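Local coordinates for protein ribonuclease S-3 (Pyrus pyrifolia, PDB 1IQQ) that cleaves RNA as a T2-family ribonuclease of the pear pistil and takes part in gametophytic self-incompatibility, by which the plant refuses its own pollen, at residues 2-7 / 169-174; 10-15 / 24-29; 148-153 / 178-183. All coordinates share one frame; numbering follows the deposited sequence.

Contact 1. Residues 2-7 / 169-174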
ATOM      1  N   ASP A   2     -13.352  -0.958 -11.280  1.00 13.74           N
ATOM      2  CA  ASP A   2     -13.390  -2.410 -11.565  1.00 14.01           C
ATOM      3  C   ASP A   2     -12.826  -3.254 -10.437  1.00 12.78           C
ATOM      4  O   ASP A   2     -13.305  -4.358 -10.203  1.00 14.90           O
ATOM      5  CB  ASP A   2     -12.539  -2.777 -12.791  1.00 13.57           C
ATOM      6  CG  ASP A   2     -13.031  -2.120 -14.073  1.00 14.08           C
ATOM      7  OD1 ASP A   2     -14.276  -1.963 -14.191  1.00 19.78           O
ATOM      8  OD2 ASP A   2     -12.164  -1.816 -14.912  1.00 14.91           O
ATOM      9  N   TYR A   3     -11.799  -2.769  -9.739  1.00 11.42           N
ATOM     10  CA  TYR A   3     -11.126  -3.634  -8.725  1.00  8.23           C
ATOM     11  C   TYR A   3     -10.396  -2.728  -7.775  1.00  7.64           C
ATOM     12  O   TYR A   3     -10.419  -1.493  -7.958  1.00  8.82           O
ATOM     13  CB  TYR A   3     -10.156  -4.591  -9.432  1.00  9.78           C
ATOM     14  CG  TYR A   3      -8.834  -3.983  -9.931  1.00  7.62           C
ATOM     15  CD1 TYR A   3      -7.655  -4.160  -9.209  1.00  9.38           C
ATOM     16  CD2 TYR A   3      -8.766  -3.256 -11.137  1.00  9.21           C
ATOM     17  CE1 TYR A   3      -6.452  -3.631  -9.606  1.00  9.93           C
ATOM     18  CE2 TYR A   3      -7.527  -2.757 -11.575  1.00 10.49           C
ATOM     19  CZ  TYR A   3      -6.363  -2.928 -10.786  1.00 10.02           C
ATOM     20  OH  TYR A   3      -5.186  -2.315 -11.183  1.00 13.20           O
ATOM     21  N   PHE A   4      -9.813  -3.287  -6.713  1.00  6.37           N
ATOM     22  CA  PHE A   4      -9.036  -2.475  -5.782  1.00  6.68           C
ATOM     23  C   PHE A   4      -7.564  -2.795  -5.774  1.00  7.93           C
ATOM     24  O   PHE A   4      -7.139  -3.978  -5.902  1.00  7.38           O
ATOM     25  CB  PHE A   4      -9.489  -2.776  -4.339  1.00  8.99           C
ATOM     26  CG  PHE A   4     -10.802  -2.200  -3.982  1.00  9.54           C
ATOM     27  CD1 PHE A   4     -11.910  -3.003  -3.902  1.00  9.56           C
ATOM     28  CD2 PHE A   4     -10.896  -0.853  -3.670  1.00 10.04           C
ATOM     29  CE1 PHE A   4     -13.177  -2.447  -3.473  1.00 13.02           C
ATOM     30  CE2 PHE A   4     -12.120  -0.305  -3.241  1.00 14.78           C
ATOM     31  CZ  PHE A   4     -13.231  -1.082  -3.143  1.00 12.79           C
ATOM     32  N   GLN A   5      -6.762  -1.763  -5.582  1.00  6.88           N
ATOM     33  CA  GLN A   5      -5.338  -1.895  -5.309  1.00  6.13           C
ATOM     34  C   GLN A   5      -5.137  -1.475  -3.870  1.00  5.57           C
ATOM     35  O   GLN A   5      -5.428  -0.322  -3.504  1.00  7.56           O
ATOM     36  CB  GLN A   5      -4.507  -0.953  -6.144  1.00  6.87           C
ATOM     37  CG  GLN A   5      -4.492  -1.403  -7.648  1.00  7.96           C
ATOM     38  CD  GLN A   5      -3.630  -0.480  -8.466  1.00 12.32           C
ATOM     39  OE1 GLN A   5      -2.384  -0.623  -8.515  1.00 14.47           O
ATOM     40  NE2 GLN A   5      -4.256   0.506  -9.070  1.00 11.00           N
ATOM     41  N   PHE A   6      -4.598  -2.350  -3.027  1.00  4.81           N
ATOM     42  CA  PHE A   6      -4.268  -1.995  -1.630  1.00  5.40           C
ATOM     43  C   PHE A   6      -2.783  -1.984  -1.563  1.00  5.79           C
ATOM     44  O   PHE A   6      -2.122  -3.030  -1.569  1.00  6.41           O
ATOM     45  CB  PHE A   6      -4.883  -3.052  -0.699  1.00  4.97           C
ATOM     46  CG  PHE A   6      -4.666  -2.806   0.783  1.00  3.83           C
ATOM     47  CD1 PHE A   6      -4.425  -3.859   1.617  1.00  5.47           C
ATOM     48  CD2 PHE A   6      -4.760  -1.538   1.326  1.00  6.41           C
ATOM     49  CE1 PHE A   6      -4.315  -3.647   3.029  1.00  6.03           C
ATOM     50  CE2 PHE A   6      -4.656  -1.306   2.714  1.00  6.49           C
ATOM     51  CZ  PHE A   6      -4.437  -2.360   3.573  1.00  5.65           C
ATOM     52  N   THR A   7      -2.218  -0.777  -1.498  1.00  4.42           N
ATOM     53  CA  THR A   7      -0.750  -0.610  -1.572  1.00  5.36           C
ATOM     54  C   THR A   7      -0.157  -0.264  -0.234  1.00  5.54           C
ATOM     55  O   THR A   7      -0.702   0.625   0.474  1.00  6.15           O
ATOM     56  CB  THR A   7      -0.440   0.526  -2.521  1.00  7.90           C
ATOM     57  OG1 THR A   7      -0.993   0.217  -3.819  1.00  8.57           O
ATOM     58  CG2 THR A   7       1.109   0.664  -2.694  1.00  6.59           C
ATOM     59  N   LEU A 169      -1.516  -5.464  -3.011  1.00  6.09           N
ATOM     60  CA  LEU A 169      -2.382  -6.644  -3.093  1.00  5.27           C
ATOM     61  C   LEU A 169      -3.642  -6.174  -3.814  1.00  5.55           C
ATOM     62  O   LEU A 169      -4.242  -5.174  -3.411  1.00  5.90           O
ATOM     63  CB  LEU A 169      -2.764  -7.159  -1.679  1.00  4.86           C
ATOM     64  CG  LEU A 169      -1.591  -7.292  -0.760  1.00  5.54           C
ATOM     65  CD1 LEU A 169      -2.115  -7.895   0.544  1.00  9.25           C
ATOM     66  CD2 LEU A 169      -0.555  -8.245  -1.335  1.00  9.26           C
ATOM     67  N   CYS A 170      -4.067  -6.854  -4.877  1.00  6.61           N
ATOM     68  CA  CYS A 170      -5.246  -6.450  -5.633  1.00  6.06           C
ATOM     69  C   CYS A 170      -6.420  -7.352  -5.302  1.00  7.41           C
ATOM     70  O   CYS A 170      -6.237  -8.557  -4.955  1.00  7.51           O
ATOM     71  CB  CYS A 170      -4.953  -6.503  -7.142  1.00  6.47           C
ATOM     72  SG  CYS A 170      -3.701  -5.261  -7.571  1.00  7.45           S
ATOM     73  N   SER A 171      -7.637  -6.790  -5.341  1.00  8.10           N
ATOM     74  CA  SER A 171      -8.844  -7.574  -5.041  1.00  4.89           C
ATOM     75  C   SER A 171      -9.934  -7.197  -5.945  1.00  8.46           C
ATOM     76  O   SER A 171      -9.814  -6.185  -6.686  1.00  7.95           O
ATOM     77  CB  SER A 171      -9.222  -7.397  -3.547  1.00  9.24           C
ATOM     78  OG  SER A 171      -9.390  -6.018  -3.188  1.00 10.28           O
ATOM     79  N   ASP A 172     -10.964  -8.040  -5.985  1.00  7.46           N
ATOM     80  CA  ASP A 172     -12.095  -7.800  -6.843  1.00  8.44           C
ATOM     81  C   ASP A 172     -12.962  -6.621  -6.449  1.00 10.90           C
ATOM     82  O   ASP A 172     -12.697  -5.948  -5.484  1.00  9.81           O
ATOM     83  CB  ASP A 172     -12.880  -9.152  -7.042  1.00  9.03           C
ATOM     84  CG  ASP A 172     -13.614  -9.611  -5.839  1.00 12.38           C
ATOM     85  OD1 ASP A 172     -13.852  -8.844  -4.899  1.00 12.17           O
ATOM     86  OD2 ASP A 172     -14.030 -10.830  -5.853  1.00 11.73           O
ATOM     87  N   LYS A 173     -13.980  -6.351  -7.264  1.00 11.60           N
ATOM     88  CA  LYS A 173     -14.794  -5.179  -7.018  1.00 15.74           C
ATOM     89  C   LYS A 173     -15.392  -5.103  -5.608  1.00 15.98           C
ATOM     90  O   LYS A 173     -15.589  -4.008  -5.047  1.00 14.83           O
ATOM     91  CB  LYS A 173     -15.856  -5.065  -8.135  1.00 15.23           C
ATOM     92  CG  LYS A 173     -16.522  -3.675  -8.129  1.00 16.83           C
ATOM     93  CD  LYS A 173     -17.310  -3.503  -9.431  1.00 18.80           C
ATOM     94  CE  LYS A 173     -17.972  -2.134  -9.465  1.00 17.66           C
ATOM     95  NZ  LYS A 173     -18.324  -1.627 -10.840  1.00 23.73           N
ATOM     96  N   SER A 174     -15.676  -6.241  -4.993  1.00 15.72           N
ATOM     97  CA  SER A 174     -16.194  -6.247  -3.613  1.00 17.95           C
ATOM     98  C   SER A 174     -15.098  -6.169  -2.544  1.00 18.67           C
ATOM     99  O   SER A 174     -15.380  -5.940  -1.349  1.00 21.58           O
ATOM    100  CB  SER A 174     -16.964  -7.529  -3.361  1.00 21.69           C
ATOM    101  OG  SER A 174     -16.085  -8.639  -3.429  1.00 24.34           O
TER
HETATM  102  O   HOH W   1     -16.687  -2.704 -13.084  1.00 28.21           O
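Tyr3 and Cys170 meet on one face of an antiparallel strand pair, the sulfur lying at the rim of the phenol ring. Tyr3 CG stands between its backbone N and carbonyl carbon, the crowded position (chi1 76°). Tyr3 CE1 comes 3.8 Å from Cys170 SG, a sulfur-aromatic contact at the ring edge, and Ser171 O also lies at that edge, in the ring plane. Gln5 CG touches Cys170 SG from the next position on this face, at 3.9 Å; its amide nitrogen is held by Ser38 OG. Cys170 suits the place because its short side chain fits between Tyr3 and Gln5 while its sulfur is bonded to Cys181.

Phe4, Phe6, Leu169 and Ser171 project from the other face. Phe4 CG is anti to the carbonyl carbon (chi1 -74°), and the ring reaches along the chain beyond Ser171: CD1 is 3.4 Å from Asp172 O and CE1 3.3 Å from Lys173 O. The small Ser171 leaves room for this, its OG lying 3.4 Å from Phe4 CB. Lys173 is fully extended, with Tyr1 as cation-pi partner, and a water accepts from its NZ and donates to Asp2 OD1; Asp2 OD2 is bound by Met40 N.

Two pairs of backbone bonds, each bond 2.9 Å long, join Phe4 with Ser171 and Phe6 with Leu169, and Gln5 with Cys170 is the non-hydrogen-bonded pair between them. With strand 30-38 bonded along the other edge of strand 3-10, where Asp2 and Tyr3 form a classic bulge opposite Ser38, the pair forms an antiparallel part of the central sheet of the RNase T2 fold.

Contact 2. Residues 10-15 / 24-29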
ATOM      1  N   TYR A  10       7.168   0.394   2.531  1.00  6.12           N
ATOM      2  CA  TYR A  10       8.170   0.087   3.563  1.00  4.68           C
ATOM      3  C   TYR A  10       8.803   1.417   3.966  1.00  7.04           C
ATOM      4  O   TYR A  10       9.502   2.030   3.170  1.00  7.03           O
ATOM      5  CB  TYR A  10       9.180  -0.865   2.907  1.00  4.63           C
ATOM      6  CG  TYR A  10      10.310  -1.233   3.831  1.00  6.40           C
ATOM      7  CD1 TYR A  10      10.087  -1.632   5.124  1.00  5.12           C
ATOM      8  CD2 TYR A  10      11.619  -1.230   3.382  1.00  7.69           C
ATOM      9  CE1 TYR A  10      11.122  -2.037   5.985  1.00  8.33           C
ATOM     10  CE2 TYR A  10      12.659  -1.619   4.192  1.00  6.70           C
ATOM     11  CZ  TYR A  10      12.436  -2.017   5.506  1.00  7.04           C
ATOM     12  OH  TYR A  10      13.479  -2.337   6.396  1.00  9.06           O
ATOM     13  N   GLN A  11       8.479   1.853   5.190  1.00  6.81           N
ATOM     14  CA  GLN A  11       8.848   3.212   5.591  1.00  6.71           C
ATOM     15  C   GLN A  11      10.336   3.557   5.444  1.00  7.77           C
ATOM     16  O   GLN A  11      10.632   4.645   4.990  1.00  8.58           O
ATOM     17  CB  GLN A  11       8.398   3.432   7.050  1.00  8.29           C
ATOM     18  CG  GLN A  11       6.899   3.271   7.264  1.00  7.40           C
ATOM     19  CD  GLN A  11       6.536   3.582   8.702  1.00 10.63           C
ATOM     20  OE1 GLN A  11       7.394   4.009   9.515  1.00  9.87           O
ATOM     21  NE2 GLN A  11       5.271   3.403   9.042  1.00  8.75           N
ATOM     22  N   LEU A  12      11.200   2.619   5.820  1.00  7.57           N
ATOM     23  CA  LEU A  12      12.655   2.870   5.739  1.00  8.97           C
ATOM     24  C   LEU A  12      13.040   3.249   4.336  1.00 10.97           C
ATOM     25  O   LEU A  12      13.817   4.201   4.110  1.00 12.57           O
ATOM     26  CB  LEU A  12      13.434   1.622   6.173  1.00  8.86           C
ATOM     27  CG  LEU A  12      14.939   1.829   6.377  1.00 13.08           C
ATOM     28  CD1 LEU A  12      15.198   2.499   7.789  1.00 17.71           C
ATOM     29  CD2 LEU A  12      15.647   0.507   6.386  1.00 13.83           C
ATOM     30  N   ALA A  13      12.480   2.571   3.341  1.00  7.11           N
ATOM     31  CA  ALA A  13      12.810   2.888   1.971  1.00  7.45           C
ATOM     32  C   ALA A  13      12.133   4.137   1.434  1.00 10.09           C
ATOM     33  O   ALA A  13      12.710   4.915   0.639  1.00 11.15           O
ATOM     34  CB  ALA A  13      12.464   1.658   1.070  1.00  7.24           C
ATOM     35  N   VAL A  14      10.886   4.370   1.821  1.00  8.66           N
ATOM     36  CA  VAL A  14      10.181   5.579   1.404  1.00  9.33           C
ATOM     37  C   VAL A  14      10.995   6.805   1.839  1.00  9.00           C
ATOM     38  O   VAL A  14      11.116   7.760   1.076  1.00 11.94           O
ATOM     39  CB  VAL A  14       8.778   5.675   2.105  1.00 12.36           C
ATOM     40  CG1 VAL A  14       8.062   6.983   1.773  1.00 14.07           C
ATOM     41  CG2 VAL A  14       7.915   4.487   1.633  1.00 12.85           C
ATOM     42  N   CYS A  15      11.540   6.723   3.056  1.00 11.09           N
ATOM     43  CA  CYS A  15      12.300   7.901   3.615  1.00 10.52           C
ATOM     44  C   CYS A  15      13.666   8.040   3.035  1.00 14.42           C
ATOM     45  O   CYS A  15      14.402   8.981   3.393  1.00 15.63           O
ATOM     46  CB  CYS A  15      12.364   7.739   5.120  1.00  8.97           C
ATOM     47  SG  CYS A  15      10.700   8.018   5.799  1.00 13.95           S
ATOM     48  N   ASP A  24      10.065  12.570  10.703  1.00 11.81           N
ATOM     49  CA  ASP A  24       9.913  11.615  11.787  1.00 11.76           C
ATOM     50  C   ASP A  24      10.753  10.347  11.405  1.00 13.32           C
ATOM     51  O   ASP A  24      10.825   9.979  10.218  1.00 13.65           O
ATOM     52  CB  ASP A  24       8.424  11.192  11.932  1.00 16.37           C
ATOM     53  CG  ASP A  24       7.471  12.384  12.070  1.00 20.36           C
ATOM     54  OD1 ASP A  24       7.780  13.322  12.831  1.00 17.88           O
ATOM     55  OD2 ASP A  24       6.412  12.390  11.396  1.00 18.88           O
ATOM     56  N   PRO A  25      11.386   9.688  12.381  1.00 12.26           N
ATOM     57  CA  PRO A  25      12.199   8.500  12.066  1.00 12.43           C
ATOM     58  C   PRO A  25      11.314   7.335  11.604  1.00 11.34           C
ATOM     59  O   PRO A  25      10.360   6.993  12.284  1.00 12.11           O
ATOM     60  CB  PRO A  25      12.928   8.235  13.359  1.00 14.94           C
ATOM     61  CG  PRO A  25      11.895   8.716  14.422  1.00 15.96           C
ATOM     62  CD  PRO A  25      11.255   9.929  13.829  1.00 16.42           C
ATOM     63  N   PRO A  26      11.620   6.736  10.447  1.00 11.35           N
ATOM     64  CA  PRO A  26      10.785   5.627   9.983  1.00 10.50           C
ATOM     65  C   PRO A  26      11.022   4.352  10.725  1.00 10.57           C
ATOM     66  O   PRO A  26      12.111   4.097  11.241  1.00 13.35           O
ATOM     67  CB  PRO A  26      11.170   5.509   8.496  1.00 10.47           C
ATOM     68  CG  PRO A  26      12.671   5.888   8.543  1.00 11.44           C
ATOM     69  CD  PRO A  26      12.578   7.156   9.417  1.00 11.16           C
ATOM     70  N   ASP A  27      10.014   3.500  10.701  1.00  9.59           N
ATOM     71  CA  ASP A  27      10.122   2.180  11.260  1.00  9.36           C
ATOM     72  C   ASP A  27      10.460   1.214  10.106  1.00  9.22           C
ATOM     73  O   ASP A  27      10.215   1.522   8.926  1.00  9.57           O
ATOM     74  CB  ASP A  27       8.784   1.694  11.842  1.00 11.07           C
ATOM     75  CG  ASP A  27       8.404   2.451  13.102  1.00 16.10           C
ATOM     76  OD1 ASP A  27       7.197   2.687  13.321  1.00 17.07           O
ATOM     77  OD2 ASP A  27       9.306   2.809  13.891  1.00 15.48           O
ATOM     78  N   LYS A  28      10.971   0.048  10.477  1.00  9.73           N
ATOM     79  CA  LYS A  28      11.248  -0.968   9.427  1.00  9.06           C
ATOM     80  C   LYS A  28       9.973  -1.817   9.257  1.00  7.94           C
ATOM     81  O   LYS A  28       9.937  -3.048   9.469  1.00  8.41           O
ATOM     82  CB  LYS A  28      12.440  -1.831   9.878  1.00 11.18           C
ATOM     83  CG  LYS A  28      13.770  -1.022   9.819  1.00 12.24           C
ATOM     84  CD  LYS A  28      15.027  -1.879  10.080  1.00 14.72           C
ATOM     85  CE  LYS A  28      16.265  -0.985  10.138  1.00 20.75           C
ATOM     86  NZ  LYS A  28      17.479  -1.742  10.607  1.00 22.30           N
ATOM     87  N   LEU A  29       8.925  -1.124   8.806  1.00  7.54           N
ATOM     88  CA  LEU A  29       7.605  -1.697   8.678  1.00  7.89           C
ATOM     89  C   LEU A  29       6.908  -1.230   7.400  1.00  7.07           C
ATOM     90  O   LEU A  29       7.148  -0.123   6.916  1.00  7.26           O
ATOM     91  CB  LEU A  29       6.686  -1.245   9.841  1.00  9.21           C
ATOM     92  CG  LEU A  29       7.068  -1.886  11.187  1.00  7.41           C
ATOM     93  CD1 LEU A  29       6.291  -1.217  12.321  1.00 10.35           C
ATOM     94  CD2 LEU A  29       6.766  -3.347  11.192  1.00  8.60           C
TER
HETATM   95  O   HOH W   2       4.791   3.006  11.922  1.00 13.75           O
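The Tyr10 ring has the backbone of Lys28 at its edge, with Lys28 O in the ring plane and Lys28 C 3.5 Å from CE1; Leu12 CB of its own segment lies over one face, toward the rim. Tyr10 CG is anti to the backbone N (chi1 178°); the phenol lies beside the Lys28 side chain, pointing the same way, and its OH is 3.7 Å from Lys28 CB. Phe30 and Tyr200 also meet this ring, the latter edge-to-face.

The other flat pair is the Gln11 amide and the Asp27 carboxylate, side by side with planes 22° apart. Gln11 OE1 accepts from Asp27 N at 2.9 Å in a nearly straight bond, while NE2 donates to a water that in turn donates to Asp27 OD1; Thr31 OG1 is a further partner of NE2. Glutamine suits this place because its amide can accept from the loop and donate as well. An alanine here would probably leave Asp27 N without its acceptor, cost the water and Thr31 OG1 a partner each, and open a small gap where CG and the amide lay.

Pro26 packs its CB 3.7 Å from Cys15 SG, the sulfur joined to Cys22. Tyr10 is the N-cap of helix 11-14, and in the first turn Gln11 N donates to Leu29 O at 2.9 Å. Loop 24-29 thus takes up a helix-start N-H that has no acceptor within its own helix, and two directional bonds to Gln11 probably set how the loop lies, alongside apolar packing of Pro26 and Lys28.

Contact 3. Residues 148-153 / 178-183; sequences NKKPKL and FIDCPH
Lys149 folds back across Asp180, the two side chains crossing at about a right angle. Lys149 CG, anti to the carbonyl carbon, packs 3.6 Å from Phe178 CB; the chain then bends at chi2 (-51°) and again at chi4, where NZ turns to donate to Phe178 O, 2.8 Å away. A lysine fits here because its methylenes can lie on the neighbouring chain while the ammonium still reaches a carbonyl. Asp180 turns its OD1 to the other segment, where Lys150 N meets it on the anti side of the carboxylate, 2.8 Å away and 26° out of plane. The Lys150 side chain crosses Asp180 obliquely, Lys150 CG 3.4 Å from Asp180 OD1; the charged ends stay 4.5 Å apart, Lys150 NZ to Asp180 OD2, beyond a salt bridge.

One backbone bond, Cys181 N to Lys150 O at 2.9 Å, ties the chains beside this cluster, and a water donates to both Lys150 O and Ile179 O. In the RNase T2 sheet, Lys152 and Ile179 bond one after the other along the edge of strand 161-171 that faces away from strand 3-10, and the Cys181-Cys170 disulfide ties segment 178-183 to that strand.

Lys152, unlike the bent Lys149, has CG anti to the backbone N and a chain extended to its end. Its CB rests on Cys181 CB, 3.8 Å away, and its NZ reaches His183 O nearly along the C=O axis, while Phe185 offers it a cation-pi partner.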
ATOM      1  N   ASN A 148      -2.665 -17.093  -3.613  1.00  6.66           N
ATOM      2  CA  ASN A 148      -1.925 -17.389  -4.814  1.00  6.78           C
ATOM      3  C   ASN A 148      -1.897 -16.237  -5.785  1.00  7.97           C
ATOM      4  O   ASN A 148      -1.238 -16.386  -6.797  1.00 11.01           O
ATOM      5  CB  ASN A 148      -2.530 -18.650  -5.540  1.00  9.29           C
ATOM      6  CG  ASN A 148      -1.674 -19.145  -6.690  1.00 11.07           C
ATOM      7  OD1 ASN A 148      -1.988 -18.911  -7.880  1.00 12.40           O
ATOM      8  ND2 ASN A 148      -0.610 -19.890  -6.371  1.00 10.87           N
ATOM      9  N   LYS A 149      -2.507 -15.057  -5.478  1.00  6.83           N
ATOM     10  CA  LYS A 149      -2.612 -13.957  -6.432  1.00  6.80           C
ATOM     11  C   LYS A 149      -1.335 -13.129  -6.493  1.00  7.33           C
ATOM     12  O   LYS A 149      -0.662 -12.971  -5.470  1.00  8.02           O
ATOM     13  CB  LYS A 149      -3.851 -13.089  -6.130  1.00  7.20           C
ATOM     14  CG  LYS A 149      -5.186 -13.917  -6.226  1.00  7.99           C
ATOM     15  CD  LYS A 149      -5.293 -14.689  -7.530  1.00 10.14           C
ATOM     16  CE  LYS A 149      -6.659 -15.430  -7.651  1.00 15.51           C
ATOM     17  NZ  LYS A 149      -7.685 -14.523  -8.010  1.00 29.46           N
ATOM     18  N   LYS A 150      -1.073 -12.643  -7.695  1.00  7.68           N
ATOM     19  CA  LYS A 150       0.200 -11.917  -7.930  1.00  8.61           C
ATOM     20  C   LYS A 150       0.151 -10.458  -7.535  1.00  8.75           C
ATOM     21  O   LYS A 150      -0.745  -9.729  -7.926  1.00  8.19           O
ATOM     22  CB  LYS A 150       0.542 -12.029  -9.365  1.00 13.68           C
ATOM     23  CG  LYS A 150       0.639 -13.468  -9.830  1.00 14.77           C
ATOM     24  CD  LYS A 150       0.772 -13.437 -11.387  1.00 18.72           C
ATOM     25  CE  LYS A 150       1.304 -14.814 -11.957  1.00 31.50           C
ATOM     26  NZ  LYS A 150       0.559 -16.072 -11.496  1.00 27.69           N
ATOM     27  N   PRO A 151       1.100 -10.087  -6.701  1.00  7.67           N
ATOM     28  CA  PRO A 151       1.141  -8.688  -6.248  1.00  6.77           C
ATOM     29  C   PRO A 151       1.882  -7.831  -7.249  1.00  7.17           C
ATOM     30  O   PRO A 151       2.528  -8.351  -8.131  1.00  9.84           O
ATOM     31  CB  PRO A 151       1.911  -8.770  -4.930  1.00  6.96           C
ATOM     32  CG  PRO A 151       2.931  -9.903  -5.212  1.00  7.52           C
ATOM     33  CD  PRO A 151       2.102 -10.942  -6.045  1.00  7.82           C
ATOM     34  N   LYS A 152       1.725  -6.530  -7.085  1.00  5.35           N
ATOM     35  CA  LYS A 152       2.472  -5.556  -7.879  1.00  5.77           C
ATOM     36  C   LYS A 152       3.523  -4.977  -6.929  1.00  6.37           C
ATOM     37  O   LYS A 152       3.217  -4.476  -5.791  1.00  6.26           O
ATOM     38  CB  LYS A 152       1.549  -4.460  -8.427  1.00  5.24           C
ATOM     39  CG  LYS A 152       2.359  -3.348  -9.148  1.00  7.05           C
ATOM     40  CD  LYS A 152       1.407  -2.440  -9.960  1.00 10.23           C
ATOM     41  CE  LYS A 152       2.236  -1.309 -10.637  1.00  9.90           C
ATOM     42  NZ  LYS A 152       1.245  -0.505 -11.453  1.00 14.54           N
ATOM     43  N   LEU A 153       4.795  -5.008  -7.376  1.00  6.14           N
ATOM     44  CA  LEU A 153       5.904  -4.526  -6.550  1.00  6.88           C
ATOM     45  C   LEU A 153       6.535  -3.262  -7.136  1.00  6.76           C
ATOM     46  O   LEU A 153       6.610  -3.095  -8.354  1.00  8.40           O
ATOM     47  CB  LEU A 153       6.975  -5.597  -6.451  1.00  6.51           C
ATOM     48  CG  LEU A 153       6.889  -6.605  -5.305  1.00  9.30           C
ATOM     49  CD1 LEU A 153       5.568  -7.346  -5.386  1.00 10.25           C
ATOM     50  CD2 LEU A 153       8.038  -7.592  -5.426  1.00 12.14           C
ATOM     51  N   PHE A 178      -8.981 -11.825  -3.514  1.00  7.57           N
ATOM     52  CA  PHE A 178      -7.845 -11.264  -4.210  1.00  8.03           C
ATOM     53  C   PHE A 178      -7.903 -11.639  -5.698  1.00  8.89           C
ATOM     54  O   PHE A 178      -8.537 -12.647  -6.094  1.00  9.08           O
ATOM     55  CB  PHE A 178      -6.575 -11.865  -3.635  1.00  7.55           C
ATOM     56  CG  PHE A 178      -6.251 -11.412  -2.240  1.00  6.60           C
ATOM     57  CD1 PHE A 178      -5.927 -10.085  -1.977  1.00  9.12           C
ATOM     58  CD2 PHE A 178      -6.251 -12.332  -1.193  1.00  7.13           C
ATOM     59  CE1 PHE A 178      -5.582  -9.683  -0.655  1.00  8.13           C
ATOM     60  CE2 PHE A 178      -5.921 -11.993   0.136  1.00  7.35           C
ATOM     61  CZ  PHE A 178      -5.571 -10.637   0.422  1.00  7.98           C
ATOM     62  N   ILE A 179      -7.276 -10.811  -6.507  1.00  8.17           N
ATOM     63  CA  ILE A 179      -7.066 -11.084  -7.908  1.00  8.85           C
ATOM     64  C   ILE A 179      -5.638 -10.740  -8.225  1.00  9.52           C
ATOM     65  O   ILE A 179      -4.975 -10.040  -7.474  1.00  7.40           O
ATOM     66  CB  ILE A 179      -7.949 -10.274  -8.853  1.00  7.94           C
ATOM     67  CG1 ILE A 179      -7.662  -8.755  -8.748  1.00  9.02           C
ATOM     68  CG2 ILE A 179      -9.422 -10.600  -8.580  1.00 10.99           C
ATOM     69  CD1 ILE A 179      -8.436  -7.965  -9.744  1.00 10.22           C
ATOM     70  N   ASP A 180      -5.129 -11.274  -9.343  1.00  8.62           N
ATOM     71  CA  ASP A 180      -3.773 -10.880  -9.744  1.00  7.15           C
ATOM     72  C   ASP A 180      -3.805  -9.376 -10.100  1.00  8.98           C
ATOM     73  O   ASP A 180      -4.744  -8.857 -10.728  1.00  8.95           O
ATOM     74  CB  ASP A 180      -3.348 -11.646 -11.019  1.00  9.73           C
ATOM     75  CG  ASP A 180      -3.109 -13.117 -10.803  1.00  8.66           C
ATOM     76  OD1 ASP A 180      -2.732 -13.563  -9.719  1.00  8.51           O
ATOM     77  OD2 ASP A 180      -3.271 -13.825 -11.848  1.00 16.51           O
ATOM     78  N   CYS A 181      -2.722  -8.650  -9.752  1.00  6.81           N
ATOM     79  CA  CYS A 181      -2.633  -7.247 -10.092  1.00  7.35           C
ATOM     80  C   CYS A 181      -2.273  -7.122 -11.585  1.00  6.97           C
ATOM     81  O   CYS A 181      -1.323  -7.746 -12.050  1.00 11.37           O
ATOM     82  CB  CYS A 181      -1.531  -6.579  -9.289  1.00  8.19           C
ATOM     83  SG  CYS A 181      -1.898  -6.311  -7.522  1.00  8.38           S
ATOM     84  N   PRO A 182      -3.056  -6.333 -12.332  1.00  9.00           N
ATOM     85  CA  PRO A 182      -2.779  -6.138 -13.751  1.00 10.65           C
ATOM     86  C   PRO A 182      -1.708  -4.984 -13.824  1.00 12.98           C
ATOM     87  O   PRO A 182      -1.386  -4.366 -12.824  1.00 17.98           O
ATOM     88  CB  PRO A 182      -4.174  -5.795 -14.318  1.00 13.21           C
ATOM     89  CG  PRO A 182      -4.855  -4.930 -13.202  1.00  9.44           C
ATOM     90  CD  PRO A 182      -4.337  -5.698 -11.893  1.00  8.39           C
ATOM     91  N   HIS A 183      -1.129  -4.747 -14.950  1.00 22.85           N
ATOM     92  CA  HIS A 183      -0.221  -3.622 -15.035  1.00 16.67           C
ATOM     93  C   HIS A 183       1.057  -3.500 -14.185  1.00 12.18           C
ATOM     94  O   HIS A 183       1.302  -2.451 -13.516  1.00 12.42           O
ATOM     95  CB  HIS A 183      -1.013  -2.333 -14.913  1.00 14.64           C
ATOM     96  CG  HIS A 183      -2.300  -2.387 -15.677  1.00 16.52           C
ATOM     97  ND1 HIS A 183      -2.372  -2.990 -16.919  1.00 23.42           N
ATOM     98  CD2 HIS A 183      -3.542  -1.949 -15.394  1.00 21.55           C
ATOM     99  CE1 HIS A 183      -3.609  -2.912 -17.370  1.00 26.33           C
ATOM    100  NE2 HIS A 183      -4.340  -2.288 -16.466  1.00 21.51           N
TER
HETATM  101  O   HOH W   3      -2.155 -16.182  -9.616  1.00 17.40           O
HETATM  102  O   HOH W   4      -6.732 -13.130 -10.858  1.00 21.29           O
HETATM  103  O   HOH W   5      -2.881  -9.299  -5.820  1.00  6.64           O

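Contacts 1 and 3 belong to the same sheet on one side of the molecule and share strand 161-171: the first pairs its end with strand 3-10, the second brings together two segments that follow each other along its other edge. They touch through the Cys170-Cys181 disulfide and through Tyr3 OH against Pro182. Contact 1 is the most buried of the three, made of regular strand bonds with aromatic and sulfur packing, whereas contact 3 is a surface contact of lysine ammoniums bonded to carbonyls, a carboxylate that takes a backbone N-H, and bridging waters. Contact 2, partly buried, lies on the opposite side of the chain's centre; strand 3-10 runs on into its helix, and one glutamine supplies much of its polar bonding.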